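Local coordinates for methyl-accepting chemotaxis protein (Vibrio parahaemolyticus, PDB 4EXO) that probably senses small periplasmic ligands such as pyruvate through its single Cache (PAS-like) domain and relays the signal for chemotaxis, at the interface of chains A and B. Numbering follows the deposited sequence. Chains: chain A/B, Methyl-accepting chemotaxis protein.

The interface of chains A and B. Residues chain A 20-21, 23-24; chain B 21, 53-55.
The backbone carbonyl O of B:Arg53 is the polar atom most closely surrounded, yet what surrounds it is chiefly carbon: CG of A:Met23 lies 3.3 Å from this O, CG of A:Met24 packs against it from the next residue, and the amide N of A:Met24 approaches without making a hydrogen bond. No polar bond crosses this patch, so shape and apolar contact hold it together. The two selenomethionines leave helix 2-28 of chain A in different directions. A:Met23 has CG anti to the backbone N (chi1 -171°) and extends until it bends at the selenium, which rests 3.6 Å from the carbonyl C of B:Phe54, alongside the B:Phe54–B:Glu55 peptide. A:Met24 instead has CG anti to its carbonyl carbon (chi1 -61°); its SE reaches CD1 of B:Tyr21 at 3.5 Å, crossing that side chain at about a right angle, and its CG runs beside CB of B:Phe54. Within chain B, the rings of B:Phe54 and B:Tyr21 cover each other face to face; B:Phe54 takes the crowded first torsion (chi1 56°), and this mutual cover probably steadies both rings. The B:Tyr21 ring reaches across to A:Ala20, whose CB sits 3.6 Å from the phenolic OH, and crosses A:Tyr21 at about a right angle, CE1 to CE1 at 3.9 Å. Repeated by two-fold symmetry, this patch joins each long helix to its counterpart and to the partner's 53-55 loop, and may help couple the sensing domains across a receptor dimer.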
# COMPACT_ATOMS: atom_id res chain seq x y z
N ALA A 20 1.21 -7.24 2.95
CA ALA A 20 1.78 -6.19 2.07
C ALA A 20 1.14 -4.83 2.32
O ALA A 20 1.83 -3.82 2.47
CB ALA A 20 1.62 -6.57 0.57
N TYR A 21 -0.19 -4.79 2.34
CA TYR A 21 -0.88 -3.52 2.59
C TYR A 21 -0.51 -2.97 3.95
O TYR A 21 -0.30 -1.76 4.09
CB TYR A 21 -2.41 -3.73 2.56
CG TYR A 21 -2.93 -4.25 1.20
CD1 TYR A 21 -2.36 -3.84 0.01
CD2 TYR A 21 -4.02 -5.13 1.15
CE1 TYR A 21 -2.83 -4.27 -1.22
CE2 TYR A 21 -4.52 -5.57 -0.07
CZ TYR A 21 -3.92 -5.14 -1.25
OH TYR A 21 -4.38 -5.59 -2.46
N MSE A 23 2.30 -3.48 5.58
CA MSE A 23 3.65 -2.96 5.42
C MSE A 23 3.66 -1.56 4.82
O MSE A 23 4.39 -0.69 5.28
CB MSE A 23 4.54 -3.87 4.57
CG MSE A 23 5.97 -3.41 4.62
SE MSE A 23 7.13 -4.62 3.61
CE MSE A 23 7.28 -6.14 4.81
N MSE A 24 2.81 -1.33 3.83
CA MSE A 24 2.75 0.00 3.22
C MSE A 24 2.32 1.08 4.19
O MSE A 24 2.88 2.18 4.18
CB MSE A 24 1.83 -0.02 1.99
CG MSE A 24 2.34 -0.97 0.94
SE MSE A 24 1.39 -0.75 -0.73
CE MSE A 24 1.99 1.01 -1.25
N TYR B 21 -1.21 -1.30 -5.03
CA TYR B 21 -0.07 -0.61 -4.41
C TYR B 21 0.01 0.82 -4.90
O TYR B 21 0.29 1.72 -4.10
CB TYR B 21 1.24 -1.32 -4.79
CG TYR B 21 1.32 -2.79 -4.32
CD1 TYR B 21 0.74 -3.17 -3.11
CD2 TYR B 21 1.98 -3.75 -5.08
CE1 TYR B 21 0.82 -4.48 -2.65
CE2 TYR B 21 2.07 -5.07 -4.63
CZ TYR B 21 1.49 -5.42 -3.42
OH TYR B 21 1.55 -6.72 -2.99
N ARG B 53 7.15 0.73 1.47
CA ARG B 53 7.51 -0.57 0.87
C ARG B 53 6.34 -1.53 0.94
O ARG B 53 5.63 -1.55 1.96
CB ARG B 53 8.69 -1.22 1.63
CG ARG B 53 9.95 -0.37 1.65
CD ARG B 53 10.70 -0.46 0.29
NE ARG B 53 12.01 0.21 0.40
CZ ARG B 53 12.18 1.53 0.46
NH1 ARG B 53 11.12 2.36 0.39
NH2 ARG B 53 13.41 2.03 0.54
N PHE B 54 6.14 -2.34 -0.10
CA PHE B 54 5.26 -3.51 0.04
C PHE B 54 6.02 -4.84 0.16
O PHE B 54 5.41 -5.90 0.38
CB PHE B 54 4.17 -3.56 -1.06
CG PHE B 54 4.72 -3.54 -2.50
CD1 PHE B 54 5.07 -4.73 -3.14
CD2 PHE B 54 4.86 -2.35 -3.19
CE1 PHE B 54 5.56 -4.72 -4.49
CE2 PHE B 54 5.35 -2.34 -4.55
CZ PHE B 54 5.69 -3.53 -5.17
N GLU B 55 7.34 -4.77 -0.02
CA GLU B 55 8.31 -5.83 0.26
C GLU B 55 9.68 -5.17 0.03
O GLU B 55 9.77 -4.01 -0.40
CB GLU B 55 8.12 -7.06 -0.63
CG GLU B 55 8.18 -6.75 -2.15
CD GLU B 55 7.98 -8.00 -3.02
OE1 GLU B 55 8.88 -8.87 -3.01
OE2 GLU B 55 6.95 -8.09 -3.71